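Local coordinates for flagellar motor switch protein fliG (Thermotoga maritima, PDB 3AJC), which is probably part of the switch complex at the base of the flagellar basal body, which interacts with chemotaxis proteins and motor components that determine rotation direction, at residues A46-E49 with E50-T53; G190-L194 with K195-E199; R141-Q144 with L145-E149. All blocks are in the same frame, centred on the assembly; numbering follows the deposited sequence.

Interaction 1 (A46-E49 with E50-T53); sequences ALPE and ELQT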
loop_
_atom_site.group_PDB
_atom_site.type_symbol
_atom_site.label_atom_id
_atom_site.label_comp_id
_atom_site.label_asym_id
_atom_site.label_seq_id
_atom_site.Cartn_x
_atom_site.Cartn_y
_atom_site.Cartn_z
ATOM N N ALA A 46 -9.201 16.183 -4.773
ATOM C CA ALA A 46 -9.854 17.482 -4.830
ATOM C C ALA A 46 -9.034 18.478 -5.632
ATOM O O ALA A 46 -9.462 19.616 -5.832
ATOM C CB ALA A 46 -10.094 18.014 -3.427
ATOM N N LEU A 47 -7.854 18.058 -6.087
ATOM C CA LEU A 47 -7.002 18.929 -6.886
ATOM C C LEU A 47 -7.479 18.972 -8.336
ATOM O O LEU A 47 -8.190 18.077 -8.800
ATOM C CB LEU A 47 -5.551 18.446 -6.867
ATOM C CG LEU A 47 -4.743 18.668 -5.589
ATOM C CD1 LEU A 47 -3.344 18.088 -5.773
ATOM C CD2 LEU A 47 -4.670 20.150 -5.273
ATOM N N PRO A 48 -7.094 20.020 -9.073
ATOM C CA PRO A 48 -7.509 20.122 -10.477
ATOM C C PRO A 48 -7.076 18.863 -11.227
ATOM O O PRO A 48 -5.927 18.427 -11.128
ATOM C CB PRO A 48 -6.767 21.366 -10.969
ATOM C CG PRO A 48 -6.688 22.223 -9.736
ATOM C CD PRO A 48 -6.314 21.202 -8.662
ATOM N N GLU A 49 -8.007 18.279 -11.965
ATOM C CA GLU A 49 -7.750 17.077 -12.743
ATOM C C GLU A 49 -6.365 17.050 -13.409
ATOM O O GLU A 49 -5.666 16.034 -13.359
ATOM C CB GLU A 49 -8.869 16.934 -13.786
ATOM C CG GLU A 49 -8.425 16.793 -15.233
ATOM C CD GLU A 49 -8.180 15.352 -15.619
ATOM O OE1 GLU A 49 -7.234 14.740 -15.076
ATOM O OE2 GLU A 49 -8.947 14.828 -16.461
ATOM N N GLU A 50 -5.960 18.165 -14.009
ATOM C CA GLU A 50 -4.665 18.236 -14.696
ATOM C C GLU A 50 -3.416 18.043 -13.833
ATOM O O GLU A 50 -2.323 17.828 -14.362
ATOM C CB GLU A 50 -4.533 19.559 -15.468
ATOM C CG GLU A 50 -5.163 20.759 -14.789
ATOM C CD GLU A 50 -6.579 21.017 -15.284
ATOM O OE1 GLU A 50 -6.733 21.346 -16.483
ATOM O OE2 GLU A 50 -7.533 20.887 -14.485
ATOM N N LEU A 51 -3.568 18.117 -12.516
ATOM C CA LEU A 51 -2.432 17.949 -11.609
ATOM C C LEU A 51 -2.352 16.544 -11.015
ATOM O O LEU A 51 -1.269 16.070 -10.663
ATOM C CB LEU A 51 -2.534 18.932 -10.440
ATOM C CG LEU A 51 -2.669 20.424 -10.724
ATOM C CD1 LEU A 51 -2.725 21.166 -9.395
ATOM C CD2 LEU A 51 -1.492 20.907 -11.567
ATOM N N GLN A 52 -3.510 15.895 -10.909
ATOM C CA GLN A 52 -3.620 14.578 -10.292
ATOM C C GLN A 52 -2.575 13.533 -10.682
ATOM O O GLN A 52 -1.824 13.082 -9.822
ATOM C CB GLN A 52 -5.049 14.036 -10.482
ATOM C CG GLN A 52 -6.106 15.061 -10.060
ATOM C CD GLN A 52 -7.515 14.499 -9.964
ATOM O OE1 GLN A 52 -7.975 13.757 -10.837
ATOM N NE2 GLN A 52 -8.216 14.872 -8.904
ATOM N N THR A 53 -2.510 13.160 -11.957
ATOM C CA THR A 53 -1.538 12.157 -12.380
ATOM C C THR A 53 -0.090 12.580 -12.144
ATOM O O THR A 53 0.699 11.832 -11.545
ATOM C CB THR A 53 -1.696 11.796 -13.864
ATOM O OG1 THR A 53 -3.009 11.281 -14.094
ATOM C CG2 THR A 53 -0.694 10.721 -14.248
HETATM O O HOH W 1 -4.084 14.179 -14.344
#
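Q52 folds back over P48 and E49, and its side chain can be followed atom by atom across the turn. CG is anti to the carbonyl carbon and beside the backbone N (chi1 -50°), which turns the chain toward the preceding residues. CB lies 3.6 Å from E49 O. CG sits 3.5 Å from E49 O and about as close to P48 O, so the methylene bridges two successive carbonyl oxygens. The extended chain then carries CD and OE1 past E49 CA, while NE2 comes to 3.2 Å from L47 O. The firm partner of that amide nitrogen is L44 O, in the last turns of helix 37-46. One N-H of this buried amide is therefore satisfied by L44 O, a bond that ties the incoming helix to the outgoing one.

The backbone supports the reversal. L51 N donates to P48 O at 2.8 Å with a nearly straight N-H...O angle of 167°, and a weak bond runs from Q52 N to E49 O. At the next residue, water 1 accepts from T53 N at 3.0 Å and also lies 2.6 Å from E49 O, and so probably bridges the two.

The apolar half is P48 beside L51, the two side chains pointing the same way, with P48 CD 3.7 Å from L51 CD1. Behind them, L47 and L51 both touch I28 of helix 25-33, and P48 touches Q21 of helix 14-21.

Such an arrangement is typical of a short turn between consecutive helices, with a proline just ahead of the second. Here it joins helices 37-46 and 49-60 of the FliG middle domain, with the side chain of L51 about 9 Å from that of R58, a residue important for interaction with FliM.

Interaction 2 (G190-L194 with K195-E199); sequences GPVRL and KDVEE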
loop_
_atom_site.group_PDB
_atom_site.type_symbol
_atom_site.label_atom_id
_atom_site.label_comp_id
_atom_site.label_asym_id
_atom_site.label_seq_id
_atom_site.Cartn_x
_atom_site.Cartn_y
_atom_site.Cartn_z
ATOM N N GLY A 190 -5.936 -15.469 22.514
ATOM C CA GLY A 190 -6.465 -14.385 23.321
ATOM C C GLY A 190 -6.363 -13.040 22.619
ATOM O O GLY A 190 -6.019 -12.987 21.437
ATOM N N PRO A 191 -6.662 -11.930 23.316
ATOM C CA PRO A 191 -6.591 -10.596 22.710
ATOM C C PRO A 191 -5.166 -10.211 22.328
ATOM O O PRO A 191 -4.205 -10.595 22.998
ATOM C CB PRO A 191 -7.166 -9.689 23.800
ATOM C CG PRO A 191 -8.104 -10.603 24.543
ATOM C CD PRO A 191 -7.268 -11.856 24.656
ATOM N N VAL A 192 -5.034 -9.448 21.249
ATOM C CA VAL A 192 -3.722 -9.035 20.779
ATOM C C VAL A 192 -3.699 -7.581 20.336
ATOM O O VAL A 192 -4.729 -7.010 19.981
ATOM C CB VAL A 192 -3.264 -9.916 19.592
ATOM C CG1 VAL A 192 -3.205 -11.378 20.018
ATOM C CG2 VAL A 192 -4.221 -9.754 18.417
ATOM N N ARG A 193 -2.511 -6.987 20.363
ATOM C CA ARG A 193 -2.347 -5.606 19.942
ATOM C C ARG A 193 -2.729 -5.499 18.463
ATOM O O ARG A 193 -2.321 -6.323 17.638
ATOM C CB ARG A 193 -0.894 -5.168 20.119
ATOM C CG ARG A 193 -0.336 -5.244 21.534
ATOM C CD ARG A 193 -0.508 -3.939 22.305
ATOM N NE ARG A 193 0.581 -3.753 23.267
ATOM C CZ ARG A 193 0.651 -2.759 24.150
ATOM N NH1 ARG A 193 -0.313 -1.847 24.208
ATOM N NH2 ARG A 193 1.694 -2.674 24.971
ATOM N N LEU A 194 -3.512 -4.479 18.131
ATOM C CA LEU A 194 -3.944 -4.264 16.757
ATOM C C LEU A 194 -2.779 -4.170 15.780
ATOM O O LEU A 194 -2.894 -4.603 14.636
ATOM C CB LEU A 194 -4.786 -2.988 16.653
ATOM C CG LEU A 194 -5.113 -2.524 15.229
ATOM C CD1 LEU A 194 -5.917 -3.602 14.511
ATOM C CD2 LEU A 194 -5.889 -1.207 15.273
ATOM N N LYS A 195 -1.658 -3.611 16.214
ATOM C CA LYS A 195 -0.530 -3.486 15.305
ATOM C C LYS A 195 0.131 -4.827 14.980
ATOM O O LYS A 195 0.822 -4.944 13.969
ATOM C CB LYS A 195 0.509 -2.495 15.851
ATOM C CG LYS A 195 1.346 -3.013 17.002
ATOM C CD LYS A 195 0.498 -3.277 18.240
ATOM C CE LYS A 195 -0.215 -2.013 18.735
ATOM N NZ LYS A 195 -1.708 -2.132 18.709
ATOM N N ASP A 196 -0.076 -5.837 15.824
ATOM C CA ASP A 196 0.506 -7.158 15.562
ATOM C C ASP A 196 -0.277 -7.795 14.421
ATOM O O ASP A 196 0.289 -8.466 13.558
ATOM C CB ASP A 196 0.417 -8.063 16.798
ATOM C CG ASP A 196 1.192 -7.513 17.986
ATOM O OD1 ASP A 196 2.376 -7.142 17.822
ATOM O OD2 ASP A 196 0.615 -7.460 19.092
ATOM N N VAL A 197 -1.591 -7.585 14.440
ATOM C CA VAL A 197 -2.471 -8.103 13.406
ATOM C C VAL A 197 -2.020 -7.451 12.106
ATOM O O VAL A 197 -1.911 -8.102 11.068
ATOM C CB VAL A 197 -3.932 -7.731 13.714
ATOM C CG1 VAL A 197 -4.821 -8.005 12.515
ATOM C CG2 VAL A 197 -4.409 -8.524 14.912
ATOM N N GLU A 198 -1.715 -6.162 12.196
ATOM C CA GLU A 198 -1.263 -5.376 11.058
ATOM C C GLU A 198 0.044 -5.848 10.420
ATOM O O GLU A 198 0.116 -5.984 9.196
ATOM C CB GLU A 198 -1.133 -3.905 11.463
ATOM C CG GLU A 198 -2.432 -3.131 11.341
ATOM C CD GLU A 198 -2.861 -2.960 9.888
ATOM O OE1 GLU A 198 -3.993 -2.478 9.647
ATOM O OE2 GLU A 198 -2.056 -3.301 8.985
ATOM N N GLU A 199 1.084 -6.083 11.218
ATOM C CA GLU A 199 2.339 -6.533 10.621
ATOM C C GLU A 199 2.240 -7.971 10.140
ATOM O O GLU A 199 2.915 -8.356 9.184
ATOM C CB GLU A 199 3.518 -6.377 11.587
ATOM C CG GLU A 199 3.162 -6.141 13.028
ATOM C CD GLU A 199 4.396 -5.999 13.893
ATOM O OE1 GLU A 199 4.592 -4.923 14.500
ATOM O OE2 GLU A 199 5.173 -6.973 13.958
#
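R193 O receives D196 N at 2.9 Å, and this bond marks where the extended chain of 190-194 turns into helix 194-213. The change is abrupt in the backbone torsions: psi is strongly positive, as in extended chain, at R193, the N-cap residue, and helical at L194. D196 N approaches from above the carbonyl plane of R193, 55° out of it, as the chain swings round. The regular helical pattern is already present one residue later, where E198 N donates to L194 O at 3.1 Å.

Across the first turn V192 and V197 meet through a single pair of methyl groups, CG2 to CG2, 3.7 Å apart. Their side chains cross at about a right angle. With chi1 at 168°, V197 holds CG2 anti to its carbonyl carbon, beside the backbone N, where it reaches V192. Because V192 immediately precedes the N-cap and V197 is the fourth residue after it, the pair fits a hydrophobic staple, which here closes the start of helix 194-213 in the FliG C-terminal domain.

D196, third after the N-cap, turns its carboxylate back toward the same residue. Its chi1 of -62° sets CG beside the backbone N, which aims OD2 at the N-cap residue, 3.4 Å from R193 N. The R193 guanidinium is turned well out of the carboxylate plane and extends away from the turn, its NE 5.6 Å from D196 OD2, too far for a salt bridge. An acidic group in the first turn is likely to be favoured by the helix dipole. Replacing D196 with alanine would probably leave R193 N without this nearby oxygen and the helix start without this negative charge.

On the exposed flank, the CB and CG of E198 pass alongside L194 O, with CG 3.6 Å from it.

Interaction 3 (R141-Q144 with L145-E149); sequences RSIQ and LVLRE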
loop_
_atom_site.group_PDB
_atom_site.type_symbol
_atom_site.label_atom_id
_atom_site.label_comp_id
_atom_site.label_asym_id
_atom_site.label_seq_id
_atom_site.Cartn_x
_atom_site.Cartn_y
_atom_site.Cartn_z
ATOM N N ARG A 141 -5.270 -22.350 -5.920
ATOM C CA ARG A 141 -3.910 -22.876 -6.011
ATOM C C ARG A 141 -2.912 -21.838 -5.505
ATOM O O ARG A 141 -2.030 -22.153 -4.709
ATOM C CB ARG A 141 -3.571 -23.262 -7.452
ATOM C CG ARG A 141 -4.570 -24.218 -8.095
ATOM C CD ARG A 141 -3.920 -25.540 -8.485
ATOM N NE ARG A 141 -3.644 -26.391 -7.329
ATOM C CZ ARG A 141 -2.908 -27.499 -7.375
ATOM N NH1 ARG A 141 -2.367 -27.893 -8.524
ATOM N NH2 ARG A 141 -2.718 -28.218 -6.274
ATOM N N SER A 142 -3.055 -20.602 -5.974
ATOM C CA SER A 142 -2.176 -19.513 -5.557
ATOM C C SER A 142 -2.199 -19.345 -4.038
ATOM O O SER A 142 -1.162 -19.154 -3.405
ATOM C CB SER A 142 -2.606 -18.200 -6.219
ATOM O OG SER A 142 -2.259 -18.181 -7.589
ATOM N N ILE A 143 -3.396 -19.402 -3.467
ATOM C CA ILE A 143 -3.570 -19.270 -2.026
ATOM C C ILE A 143 -2.790 -20.367 -1.274
ATOM O O ILE A 143 -2.133 -20.085 -0.272
ATOM C CB ILE A 143 -5.072 -19.315 -1.669
ATOM C CG1 ILE A 143 -5.753 -18.063 -2.236
ATOM C CG2 ILE A 143 -5.263 -19.436 -0.168
ATOM C CD1 ILE A 143 -7.229 -17.949 -1.922
ATOM N N GLN A 144 -2.857 -21.603 -1.769
ATOM C CA GLN A 144 -2.124 -22.718 -1.168
ATOM C C GLN A 144 -0.621 -22.440 -1.270
ATOM O O GLN A 144 0.134 -22.649 -0.324
ATOM C CB GLN A 144 -2.464 -24.022 -1.890
ATOM C CG GLN A 144 -3.852 -24.572 -1.565
ATOM C CD GLN A 144 -4.428 -25.439 -2.682
ATOM O OE1 GLN A 144 -3.693 -26.097 -3.419
ATOM N NE2 GLN A 144 -5.755 -25.450 -2.797
ATOM N N LEU A 145 -0.190 -21.959 -2.425
ATOM C CA LEU A 145 1.212 -21.623 -2.631
ATOM C C LEU A 145 1.668 -20.682 -1.502
ATOM O O LEU A 145 2.724 -20.874 -0.890
ATOM C CB LEU A 145 1.370 -20.907 -3.973
ATOM C CG LEU A 145 2.741 -20.889 -4.647
ATOM C CD1 LEU A 145 2.860 -22.125 -5.548
ATOM C CD2 LEU A 145 2.902 -19.612 -5.477
ATOM N N VAL A 146 0.850 -19.666 -1.236
ATOM C CA VAL A 146 1.142 -18.672 -0.212
ATOM C C VAL A 146 1.174 -19.251 1.205
ATOM O O VAL A 146 2.074 -18.940 1.987
ATOM C CB VAL A 146 0.099 -17.516 -0.277
ATOM C CG1 VAL A 146 0.325 -16.503 0.856
ATOM C CG2 VAL A 146 0.189 -16.832 -1.632
ATOM N N LEU A 147 0.192 -20.088 1.525
ATOM C CA LEU A 147 0.087 -20.697 2.847
ATOM C C LEU A 147 1.327 -21.474 3.299
ATOM O O LEU A 147 1.709 -21.430 4.473
ATOM C CB LEU A 147 -1.147 -21.598 2.901
ATOM C CG LEU A 147 -2.481 -20.849 2.780
ATOM C CD1 LEU A 147 -3.626 -21.821 2.966
ATOM C CD2 LEU A 147 -2.560 -19.746 3.822
ATOM N N ARG A 148 1.969 -22.172 2.372
ATOM C CA ARG A 148 3.163 -22.928 2.723
ATOM C C ARG A 148 4.292 -22.024 3.206
ATOM O O ARG A 148 5.269 -22.502 3.784
ATOM C CB ARG A 148 3.635 -23.755 1.524
ATOM C CG ARG A 148 2.746 -24.963 1.236
ATOM C CD ARG A 148 3.171 -25.692 -0.034
ATOM N NE ARG A 148 3.155 -24.804 -1.191
ATOM C CZ ARG A 148 3.205 -25.222 -2.452
ATOM N NH1 ARG A 148 3.272 -26.522 -2.714
ATOM N NH2 ARG A 148 3.186 -24.344 -3.450
ATOM N N GLU A 149 4.146 -20.718 2.981
ATOM C CA GLU A 149 5.168 -19.749 3.374
ATOM C C GLU A 149 4.802 -18.963 4.630
ATOM O O GLU A 149 5.525 -18.045 5.017
ATOM C CB GLU A 149 5.391 -18.765 2.232
ATOM C CG GLU A 149 5.557 -19.434 0.876
ATOM C CD GLU A 149 6.990 -19.832 0.589
ATOM O OE1 GLU A 149 7.204 -20.673 -0.312
ATOM O OE2 GLU A 149 7.903 -19.292 1.255
#
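L145 and R141, like the three residue pairs that follow them, are joined by backbone hydrogen bonds of the four-residue helical repeat. L145 N to R141 O and L147 N to I143 O are both 2.9 Å, V146 N to S142 O is 3.0 Å, and R148 N to Q144 O stretches to 3.3 Å. Next, E149 N reaches V146 O, only three residues back.

Carbon contacts run over the same carbonyls. L147 has CG anti to its carbonyl carbon (chi1 -66°), which lays CG 3.2 Å from I143 O and brings CD1 to 4.3 Å from I143 CG2. V146 CG2 rests 3.2 Å from S142 O.

Two polar ends bond outside the segments: S142 OG to D139 OD1 and to V218 N, and Q144 NE2 to N173 OD1. Within the turn, the R148 guanidinium has L145 O at its edge, in plane, and Q144 O placed obliquely.

V146 packs against I208 and L211 of helix 194-213, and L147 against I170 of helix 164-171. The chemistry thus divides the work: main-chain bonds hold the turn itself, while apolar side chains hold it to its neighbours.

Interactions 2 and 3 belong to the FliG C-terminal domain, with centres 23 Å apart, whereas interaction 1 lies in the middle domain on the opposite side of the chain's centre. Helix 194-213 relates interactions 2 and 3: 190-199 leads into and forms its start, and residues of 141-149 pack against it further along. Interaction 2 is a surface contact with one buried residue, V197, while interactions 1 and 3 are partly buried. The chemistry follows position. Both helix starts include a three-residue backbone bond and a folded-back polar side chain, an amide in interaction 1 and a carboxylate in interaction 2, which already adds a four-residue bond. Interaction 3, along a helix, depends mainly on four-residue bonds.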